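Side-chain contacts in 3-oxoacyl-[acyl-carrier-protein] synthase 2 (PDB 4JGA), which probably catalyses the decarboxylative condensation of malonyl-ACP with acyl-ACP that lengthens the growing chain in fatty acid synthesis: residues E267-N271 and R272-V276; D288-H291 and M292-H296; A313-P317 and D318-Y322; L365-A368 and G369-F373. All coordinates share one frame; numbering follows the deposited sequence.

Contact 1 (E267-N271 and R272-V276); sequences EHALN and RGAKV
The carbonyl oxygen of A269 is gripped from the residues that follow it: A274 N donates to A269 O over 2.9 Å, almost straight at 169°, and R272 N adds a weak bond to the same atom. Together with the bond from G273 N to L270 O (3.1 Å), the A274 link makes a Schellman motif, with G273 as its C-prime residue; the positive phi of G273, 72°, turns the chain back over the last turn. The reversal brings A274 CB down on the helix, 3.4 Å from A269 O and 4.0 Å from A269 CB, a small apolar seal beside the polar one. R272 wraps the same end. Its CG is tucked between backbone N and carbonyl carbon (chi1 77°) and passes 3.6 Å from A269 O; from there the extended chain carries the guanidinium until A274 CB lies over the centre of one face, 3.6 Å above the plane. R272 NE and H268 ND1 share one acceptor, E264 OE2, which ties the two side chains together without their bonding to each other. The capped helix 266-271 thus rests on strand 18-26, where A269 meets V19 and T21, before the chain enters strand 278-287.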
loop_
_atom_site.group_PDB
_atom_site.type_symbol
_atom_site.label_atom_id
_atom_site.label_comp_id
_atom_site.label_asym_id
_atom_site.label_seq_id
_atom_site.Cartn_x
_atom_site.Cartn_y
_atom_site.Cartn_z
ATOM N N GLU A 267 -15.525 22.941 -5.638
ATOM C CA GLU A 267 -15.693 24.352 -5.244
ATOM C C GLU A 267 -14.343 25.001 -4.910
ATOM O O GLU A 267 -14.041 26.113 -5.358
ATOM C CB GLU A 267 -16.671 24.546 -4.076
ATOM C CG GLU A 267 -18.105 24.082 -4.336
ATOM C CD GLU A 267 -18.766 24.699 -5.575
ATOM O OE1 GLU A 267 -18.704 25.925 -5.713
ATOM O OE2 GLU A 267 -19.354 23.975 -6.435
ATOM N N HIS A 268 -13.542 24.276 -4.132
ATOM C CA HIS A 268 -12.174 24.661 -3.795
ATOM C C HIS A 268 -11.335 25.008 -5.036
ATOM O O HIS A 268 -10.731 26.088 -5.097
ATOM C CB HIS A 268 -11.531 23.511 -3.053
ATOM C CG HIS A 268 -10.248 23.856 -2.379
ATOM N ND1 HIS A 268 -9.037 23.810 -3.030
ATOM C CD2 HIS A 268 -9.981 24.172 -1.094
ATOM C CE1 HIS A 268 -8.080 24.133 -2.177
ATOM N NE2 HIS A 268 -8.625 24.334 -0.995
ATOM N N ALA A 269 -11.379 24.145 -6.039
ATOM C CA ALA A 269 -10.733 24.410 -7.319
ATOM C C ALA A 269 -11.266 25.689 -7.997
ATOM O O ALA A 269 -10.481 26.556 -8.406
ATOM C CB ALA A 269 -10.877 23.231 -8.251
ATOM N N LEU A 270 -12.589 25.801 -8.097
ATOM C CA LEU A 270 -13.205 26.984 -8.704
ATOM C C LEU A 270 -12.867 28.266 -7.966
ATOM O O LEU A 270 -12.548 29.262 -8.584
ATOM C CB LEU A 270 -14.726 26.864 -8.770
ATOM C CG LEU A 270 -15.249 25.775 -9.695
ATOM C CD1 LEU A 270 -16.763 25.626 -9.508
ATOM C CD2 LEU A 270 -14.875 26.075 -11.143
ATOM N N ASN A 271 -12.940 28.221 -6.643
ATOM C CA ASN A 271 -12.668 29.387 -5.823
ATOM C C ASN A 271 -11.281 29.967 -6.011
ATOM O O ASN A 271 -11.129 31.179 -5.835
ATOM C CB ASN A 271 -12.871 29.088 -4.344
ATOM C CG ASN A 271 -14.341 28.984 -3.970
ATOM O OD1 ASN A 271 -15.230 29.429 -4.711
ATOM N ND2 ASN A 271 -14.608 28.381 -2.825
ATOM N N ARG A 272 -10.285 29.131 -6.331
ATOM C CA ARG A 272 -8.922 29.627 -6.531
ATOM C C ARG A 272 -8.542 29.764 -7.997
ATOM O O ARG A 272 -7.410 30.059 -8.304
ATOM C CB ARG A 272 -7.905 28.738 -5.801
ATOM C CG ARG A 272 -7.585 27.429 -6.482
ATOM C CD ARG A 272 -6.596 26.642 -5.615
ATOM N NE ARG A 272 -6.291 25.358 -6.211
ATOM C CZ ARG A 272 -5.387 25.162 -7.175
ATOM N NH1 ARG A 272 -4.639 26.167 -7.653
ATOM N NH2 ARG A 272 -5.225 23.960 -7.665
ATOM N N GLY A 273 -9.487 29.577 -8.907
ATOM C CA GLY A 273 -9.220 29.699 -10.345
ATOM C C GLY A 273 -8.394 28.566 -10.948
ATOM O O GLY A 273 -7.683 28.780 -11.901
ATOM N N ALA A 274 -8.483 27.361 -10.410
ATOM C CA ALA A 274 -7.626 26.264 -10.877
ATOM C C ALA A 274 -7.944 25.885 -12.321
ATOM O O ALA A 274 -9.088 25.996 -12.741
ATOM C CB ALA A 274 -7.825 25.045 -9.996
ATOM N N LYS A 275 -6.955 25.385 -13.059
ATOM C CA LYS A 275 -7.217 24.700 -14.329
ATOM C C LYS A 275 -7.943 23.380 -13.997
ATOM O O LYS A 275 -7.605 22.689 -13.015
ATOM C CB LYS A 275 -5.903 24.399 -15.058
ATOM N N VAL A 276 -8.951 23.027 -14.777
ATOM C CA VAL A 276 -9.695 21.806 -14.514
ATOM C C VAL A 276 -9.684 20.934 -15.768
ATOM O O VAL A 276 -10.171 21.347 -16.806
ATOM C CB VAL A 276 -11.133 22.120 -14.106
ATOM C CG1 VAL A 276 -11.931 20.841 -13.957
ATOM C CG2 VAL A 276 -11.159 22.923 -12.808
#

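Contact 2 (D288-H291 and M292-H296); sequences DAYH and MTAPH
H291 curls its side chain back over the turn that follows it, towards T293 and A294. Its CB lies 3.5 Å from A294 O. CG, placed anti to the backbone N (chi1 -167°), swings the imidazole under the methyl of A294, whose CB stands over one face, offset toward the rim, in a CH-pi contact 3.9 Å from the ring centroid. At ND1 the contact turns polar: T293 N donates to H291 ND1 over 3.1 Å, nearly straight at 169° and close to the ring plane. CE1, next along, brushes T293 OG1 at 3.4 Å. The mouth of the loop closes through D288. There H296 N donates to D288 OD2 over 3.0 Å, approaching from above the carboxylate plane, while H296 CB packs on D288 CG. A water bridges D288 OD2 and A294 O, and a second water binds H291 O and, weakly, A294 O; D288 OD1 is held by N426. Between the two closures, the edge of the Y290 ring faces A294 O. In the dimer, M292 and T293 pack on M91 and P157 of the second subunit. Because ND1 accepts a backbone N-H, a proton on H291 NE2 is the likely pattern, and the loop is held by one side-chain acceptor at the bend, an imidazole nitrogen, and one across its mouth, a carboxylate oxygen.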
loop_
_atom_site.group_PDB
_atom_site.type_symbol
_atom_site.label_atom_id
_atom_site.label_comp_id
_atom_site.label_asym_id
_atom_site.label_seq_id
_atom_site.Cartn_x
_atom_site.Cartn_y
_atom_site.Cartn_z
ATOM N N ASP A 288 -11.088 -10.907 -8.307
ATOM C CA ASP A 288 -11.405 -12.132 -9.023
ATOM C C ASP A 288 -11.644 -13.302 -8.056
ATOM O O ASP A 288 -12.386 -14.224 -8.370
ATOM C CB ASP A 288 -10.225 -12.542 -9.932
ATOM C CG ASP A 288 -10.059 -11.664 -11.190
ATOM O OD1 ASP A 288 -10.925 -10.829 -11.475
ATOM O OD2 ASP A 288 -9.049 -11.883 -11.937
ATOM N N ALA A 289 -10.903 -13.298 -6.939
ATOM C CA ALA A 289 -10.852 -14.400 -5.990
ATOM C C ALA A 289 -10.603 -15.762 -6.686
ATOM O O ALA A 289 -11.294 -16.735 -6.408
ATOM C CB ALA A 289 -12.150 -14.450 -5.187
ATOM N N TYR A 290 -9.622 -15.819 -7.578
ATOM C CA TYR A 290 -9.441 -16.967 -8.417
ATOM C C TYR A 290 -8.022 -17.491 -8.309
ATOM O O TYR A 290 -7.838 -18.593 -7.862
ATOM C CB TYR A 290 -9.794 -16.688 -9.889
ATOM C CG TYR A 290 -9.344 -17.803 -10.817
ATOM C CD1 TYR A 290 -9.809 -19.076 -10.638
ATOM C CD2 TYR A 290 -8.446 -17.576 -11.866
ATOM C CE1 TYR A 290 -9.399 -20.117 -11.435
ATOM C CE2 TYR A 290 -8.030 -18.621 -12.687
ATOM C CZ TYR A 290 -8.523 -19.880 -12.466
ATOM O OH TYR A 290 -8.158 -20.924 -13.226
ATOM N N HIS A 291 -7.026 -16.706 -8.684
ATOM C CA HIS A 291 -5.651 -17.238 -8.853
ATOM C C HIS A 291 -4.650 -16.141 -8.509
ATOM O O HIS A 291 -4.955 -14.964 -8.623
ATOM C CB HIS A 291 -5.495 -17.754 -10.316
ATOM C CG HIS A 291 -4.283 -18.599 -10.573
ATOM N ND1 HIS A 291 -3.036 -18.061 -10.798
ATOM C CD2 HIS A 291 -4.135 -19.942 -10.697
ATOM C CE1 HIS A 291 -2.167 -19.027 -11.033
ATOM N NE2 HIS A 291 -2.809 -20.179 -10.971
ATOM N N MET A 292 -3.478 -16.532 -8.056
ATOM C CA MET A 292 -2.413 -15.581 -7.723
ATOM C C MET A 292 -1.962 -14.711 -8.887
ATOM O O MET A 292 -1.650 -13.551 -8.709
ATOM C CB MET A 292 -1.208 -16.342 -7.143
ATOM C CG MET A 292 -1.452 -16.802 -5.733
ATOM S SD MET A 292 0.095 -17.223 -4.866
ATOM C CE MET A 292 0.953 -18.202 -6.139
ATOM N N THR A 293 -1.895 -15.287 -10.080
ATOM C CA THR A 293 -1.352 -14.608 -11.213
ATOM C C THR A 293 -2.189 -14.648 -12.481
ATOM O O THR A 293 -2.050 -13.774 -13.301
ATOM C CB THR A 293 0.062 -15.113 -11.543
ATOM O OG1 THR A 293 0.047 -16.518 -11.647
ATOM C CG2 THR A 293 1.053 -14.723 -10.469
ATOM N N ALA A 294 -3.027 -15.658 -12.639
ATOM C CA ALA A 294 -3.876 -15.776 -13.812
ATOM C C ALA A 294 -5.176 -14.999 -13.592
ATOM O O ALA A 294 -5.744 -15.030 -12.509
ATOM C CB ALA A 294 -4.179 -17.268 -14.091
ATOM N N PRO A 295 -5.635 -14.283 -14.626
ATOM C CA PRO A 295 -6.875 -13.537 -14.562
ATOM C C PRO A 295 -8.067 -14.491 -14.612
ATOM O O PRO A 295 -7.976 -15.596 -15.139
ATOM C CB PRO A 295 -6.815 -12.649 -15.827
ATOM C CG PRO A 295 -6.044 -13.468 -16.781
ATOM C CD PRO A 295 -5.049 -14.256 -15.974
ATOM N N HIS A 296 -9.179 -14.091 -14.006
ATOM C CA HIS A 296 -10.390 -14.917 -14.014
ATOM C C HIS A 296 -10.736 -15.284 -15.482
ATOM O O HIS A 296 -10.870 -14.402 -16.325
ATOM C CB HIS A 296 -11.530 -14.142 -13.373
ATOM C CG HIS A 296 -12.696 -14.993 -12.975
ATOM N ND1 HIS A 296 -13.499 -15.621 -13.893
ATOM C CD2 HIS A 296 -13.260 -15.227 -11.771
ATOM C CE1 HIS A 296 -14.478 -16.246 -13.270
ATOM N NE2 HIS A 296 -14.364 -16.014 -11.983
HETATM O O HOH W 1 -7.412 -13.923 -10.838
HETATM O O HOH W 2 -4.258 -12.832 -10.504
#

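Contact 3 (A313-P317 and D318-Y322); sequences ATITP and DMIDY. With NA (sodium ion), chain E.
T316 OG1 donates a very short hydrogen bond, 2.5 Å, to D318 OD1, two residues on. D318 CG, set between its own backbone N and carbonyl carbon (chi1 57°), turns the carboxylate back to meet that hydroxyl. The backbone follows the same fold: M319 N binds T316 O at 3.0 Å, closing a type I-like turn through P317 and D318, and I320 N reaches P317 O more weakly. Just beyond the turn a sodium ion is bound by D318 O at 2.8 Å and D321 OD1 at 2.6 Å, with two waters, so main chain and side chain of the loop coordinate one cation. D321 OD2 meanwhile forms a salt bridge with K411. Packing spreads outward from M319, whose chain bends at its end: SD accepts a weak but straight bond from T316 N (3.6 Å), and CE lies 3.6 Å from I315 CG2. Deeper still, I315 CD1 meets I320 CD1 at 3.8 Å, the two side chains crossing at about a right angle. I315 and I320 both touch M310 and residues of strand 414-421, so the turn joins helix 300-312 to strand 322-324 and packs on both that helix and strand 414-421, with F345 of helix 331-345 against P317 and I320.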
loop_
_atom_site.group_PDB
_atom_site.type_symbol
_atom_site.label_atom_id
_atom_site.label_comp_id
_atom_site.label_asym_id
_atom_site.label_seq_id
_atom_site.Cartn_x
_atom_site.Cartn_y
_atom_site.Cartn_z
ATOM N N ALA A 313 -20.690 6.247 -11.149
ATOM C CA ALA A 313 -20.809 7.513 -11.912
ATOM C C ALA A 313 -22.232 7.941 -12.285
ATOM O O ALA A 313 -22.439 9.063 -12.797
ATOM C CB ALA A 313 -19.997 7.399 -13.171
ATOM N N THR A 314 -23.207 7.060 -12.026
ATOM C CA THR A 314 -24.571 7.200 -12.485
ATOM C C THR A 314 -24.632 7.510 -13.996
ATOM O O THR A 314 -25.392 8.345 -14.439
ATOM C CB THR A 314 -25.368 8.204 -11.620
ATOM O OG1 THR A 314 -24.817 9.509 -11.774
ATOM C CG2 THR A 314 -25.231 7.877 -10.155
ATOM N N ILE A 315 -23.837 6.788 -14.782
ATOM C CA ILE A 315 -23.979 6.809 -16.230
ATOM C C ILE A 315 -24.313 5.417 -16.768
ATOM O O ILE A 315 -24.207 4.402 -16.048
ATOM C CB ILE A 315 -22.699 7.315 -16.921
ATOM C CG1 ILE A 315 -21.536 6.328 -16.735
ATOM C CG2 ILE A 315 -22.314 8.680 -16.392
ATOM C CD1 ILE A 315 -20.356 6.654 -17.627
ATOM N N THR A 316 -24.680 5.383 -18.050
ATOM C CA THR A 316 -25.015 4.140 -18.744
ATOM C C THR A 316 -23.910 3.850 -19.766
ATOM O O THR A 316 -23.133 4.738 -20.108
ATOM C CB THR A 316 -26.388 4.247 -19.410
ATOM O OG1 THR A 316 -26.433 5.437 -20.190
ATOM C CG2 THR A 316 -27.526 4.310 -18.353
ATOM N N PRO A 317 -23.785 2.590 -20.216
ATOM C CA PRO A 317 -22.607 2.261 -21.025
ATOM C C PRO A 317 -22.538 2.929 -22.411
ATOM O O PRO A 317 -21.449 3.097 -22.932
ATOM C CB PRO A 317 -22.690 0.744 -21.147
ATOM C CG PRO A 317 -23.424 0.314 -19.908
ATOM C CD PRO A 317 -24.467 1.379 -19.726
ATOM N N ASP A 318 -23.673 3.329 -22.969
ATOM C CA ASP A 318 -23.698 4.103 -24.216
ATOM C C ASP A 318 -22.968 5.440 -24.096
ATOM O O ASP A 318 -22.557 6.011 -25.096
ATOM C CB ASP A 318 -25.140 4.375 -24.636
ATOM C CG ASP A 318 -25.918 5.091 -23.545
ATOM O OD1 ASP A 318 -26.061 4.514 -22.460
ATOM O OD2 ASP A 318 -26.334 6.244 -23.746
ATOM N N MET A 319 -22.790 5.934 -22.871
ATOM C CA MET A 319 -22.235 7.257 -22.663
ATOM C C MET A 319 -20.692 7.298 -22.764
ATOM O O MET A 319 -20.129 8.353 -23.020
ATOM C CB MET A 319 -22.714 7.835 -21.325
ATOM C CG MET A 319 -24.191 8.240 -21.345
ATOM S SD MET A 319 -24.845 8.598 -19.706
ATOM C CE MET A 319 -23.925 10.103 -19.334
ATOM N N ILE A 320 -20.015 6.176 -22.517
ATOM C CA ILE A 320 -18.561 6.103 -22.641
ATOM C C ILE A 320 -18.189 6.367 -24.102
ATOM O O ILE A 320 -18.819 5.825 -25.013
ATOM C CB ILE A 320 -18.045 4.723 -22.230
ATOM C CG1 ILE A 320 -18.287 4.493 -20.734
ATOM C CG2 ILE A 320 -16.575 4.550 -22.556
ATOM C CD1 ILE A 320 -17.556 5.460 -19.840
ATOM N N ASP A 321 -17.170 7.190 -24.333
ATOM C CA ASP A 321 -16.661 7.415 -25.726
ATOM C C ASP A 321 -15.353 6.681 -26.028
ATOM O O ASP A 321 -15.112 6.233 -27.157
ATOM C CB ASP A 321 -16.474 8.897 -25.942
ATOM C CG ASP A 321 -17.768 9.662 -25.847
ATOM O OD1 ASP A 321 -18.765 9.248 -26.493
ATOM O OD2 ASP A 321 -17.787 10.684 -25.117
ATOM N N TYR A 322 -14.508 6.568 -25.005
ATOM C CA TYR A 322 -13.181 5.980 -25.175
ATOM C C TYR A 322 -12.820 5.201 -23.921
ATOM O O TYR A 322 -13.156 5.624 -22.807
ATOM C CB TYR A 322 -12.117 7.057 -25.497
ATOM C CG TYR A 322 -10.696 6.554 -25.366
ATOM C CD1 TYR A 322 -10.184 5.635 -26.278
ATOM C CD2 TYR A 322 -9.868 6.961 -24.313
ATOM C CE1 TYR A 322 -8.894 5.157 -26.157
ATOM C CE2 TYR A 322 -8.568 6.485 -24.203
ATOM C CZ TYR A 322 -8.098 5.579 -25.124
ATOM O OH TYR A 322 -6.813 5.056 -25.018
HETATM NA NA NA E . -20.790 7.677 -26.467
HETATM O O HOH W 3 -19.618 6.149 -28.167
HETATM O O HOH W 4 -23.302 6.866 -27.766
#

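Contact 4 (L365-A368 and G369-F373); sequences LGAA and GSVEF. With K (potassium ion), chain C.
E372 turns its carboxylate back along the helix towards A368 and, with OE1, binds a potassium ion at 2.6 Å. N324, A325, S417 and N418 also contribute to that first shell, while E372 OE2 takes a salt bridge from K358, so each carboxylate oxygen has a cationic partner. The side chain gets there with CG anti to its carbonyl carbon (chi1 -75°) and extended beyond, a path that lays CD 3.1 Å from A368 O and brings OE2 to 3.7 Å from A368 CB. Contact between these groups is packing only; what fastens the two residues to each other is the backbone bond from E372 N to A368 O, 2.9 Å long.

The helical turn thus positions the one carboxylate that this segment lends to the potassium ion. The turn is continued by V371 N, which donates to A367 O over 3.0 Å at 165°, with S370 N adding a weak bond to the same oxygen. Although S370 OG comes near A367 O, it is bonded to G259 O. Further out, the start of the helix is completed by solvent: L365 O and G369 N stand 4.4 Å apart, too far for a direct bond, and a water spans them, donating to L365 O at 2.7 Å and accepting from G369 N. All of this lies in the interior layer of the thiolase fold, at the beginning of helix 368-382, where V371 meets L25 of strand 18-26, F373 packs on L429 and I431 of strand 425-432, and S370 lies against I192 of helix 187-200.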
loop_
_atom_site.group_PDB
_atom_site.type_symbol
_atom_site.label_atom_id
_atom_site.label_comp_id
_atom_site.label_asym_id
_atom_site.label_seq_id
_atom_site.Cartn_x
_atom_site.Cartn_y
_atom_site.Cartn_z
ATOM N N LEU A 365 3.567 -1.370 -14.591
ATOM C CA LEU A 365 3.148 -2.090 -13.398
ATOM C C LEU A 365 2.344 -1.177 -12.480
ATOM O O LEU A 365 1.273 -0.705 -12.881
ATOM C CB LEU A 365 4.341 -2.747 -12.701
ATOM C CG LEU A 365 5.205 -3.593 -13.619
ATOM C CD1 LEU A 365 6.299 -4.190 -12.806
ATOM C CD2 LEU A 365 4.440 -4.702 -14.303
ATOM N N GLY A 366 2.853 -0.873 -11.291
ATOM C CA GLY A 366 2.101 0.006 -10.376
ATOM C C GLY A 366 1.885 1.437 -10.887
ATOM O O GLY A 366 1.042 2.190 -10.354
ATOM N N ALA A 367 2.677 1.855 -11.866
ATOM C CA ALA A 367 2.507 3.195 -12.431
ATOM C C ALA A 367 1.585 3.177 -13.629
ATOM O O ALA A 367 1.172 4.244 -14.120
ATOM C CB ALA A 367 3.860 3.807 -12.823
ATOM N N ALA A 368 1.223 1.985 -14.106
ATOM C CA ALA A 368 0.431 1.911 -15.324
ATOM C C ALA A 368 -0.885 2.642 -15.208
ATOM O O ALA A 368 -1.279 3.408 -16.089
ATOM C CB ALA A 368 0.181 0.468 -15.701
ATOM N N GLY A 369 -1.599 2.371 -14.113
ATOM C CA GLY A 369 -2.942 2.890 -13.964
ATOM C C GLY A 369 -3.008 4.394 -13.879
ATOM O O GLY A 369 -4.007 4.993 -14.303
ATOM N N SER A 370 -1.986 5.022 -13.291
ATOM C CA SER A 370 -2.019 6.455 -13.113
ATOM C C SER A 370 -1.527 7.187 -14.355
ATOM O O SER A 370 -2.096 8.207 -14.763
ATOM C CB SER A 370 -1.202 6.849 -11.883
ATOM O OG SER A 370 0.122 6.366 -11.950
ATOM N N VAL A 371 -0.486 6.649 -14.980
ATOM C CA VAL A 371 -0.074 7.104 -16.292
ATOM C C VAL A 371 -1.258 7.057 -17.281
ATOM O O VAL A 371 -1.516 7.996 -18.047
ATOM C CB VAL A 371 1.142 6.271 -16.783
ATOM C CG1 VAL A 371 1.443 6.538 -18.236
ATOM C CG2 VAL A 371 2.390 6.622 -15.969
ATOM N N GLU A 372 -1.978 5.945 -17.281
ATOM C CA GLU A 372 -3.062 5.770 -18.225
ATOM C C GLU A 372 -4.289 6.651 -17.895
ATOM O O GLU A 372 -5.021 7.079 -18.803
ATOM C CB GLU A 372 -3.430 4.298 -18.285
ATOM C CG GLU A 372 -2.394 3.508 -19.072
ATOM C CD GLU A 372 -2.316 2.028 -18.706
ATOM O OE1 GLU A 372 -3.316 1.500 -18.142
ATOM O OE2 GLU A 372 -1.257 1.397 -19.012
ATOM N N PHE A 373 -4.500 6.908 -16.614
ATOM C CA PHE A 373 -5.487 7.880 -16.159
ATOM C C PHE A 373 -5.190 9.275 -16.729
ATOM O O PHE A 373 -6.082 9.987 -17.169
ATOM C CB PHE A 373 -5.511 7.919 -14.632
ATOM C CG PHE A 373 -6.478 8.924 -14.049
ATOM C CD1 PHE A 373 -6.078 10.214 -13.797
ATOM C CD2 PHE A 373 -7.792 8.561 -13.762
ATOM C CE1 PHE A 373 -6.944 11.154 -13.255
ATOM C CE2 PHE A 373 -8.668 9.487 -13.218
ATOM C CZ PHE A 373 -8.248 10.794 -12.958
HETATM K K K C . -5.912 1.677 -18.581
HETATM O O HOH W 5 -1.077 0.496 -12.129
#

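In the fold
The four contacts follow one another along the chain without overlap, each a local turn or helix end. Contact 4 sits at the chain's centre, in the buried helical layer of the thiolase fold; contacts 1, 2 and 3 lie 25, 20 and 21 Å from it, centre to centre. Contacts 1 and 2, 41 Å apart between centres and on opposite sides of the chain's centre, flank strand 278-287 of the large mixed sheet, one before it and one after. Contact 3 leads into strand 322-324, whose N324 joins E372 at the potassium ion, and its nearest atoms come within about 6 Å of contact 4. Contact 2 also faces the second subunit, so the series runs from a surface helix cap, through a loop at the dimer interface and a sodium-binding turn, to the core.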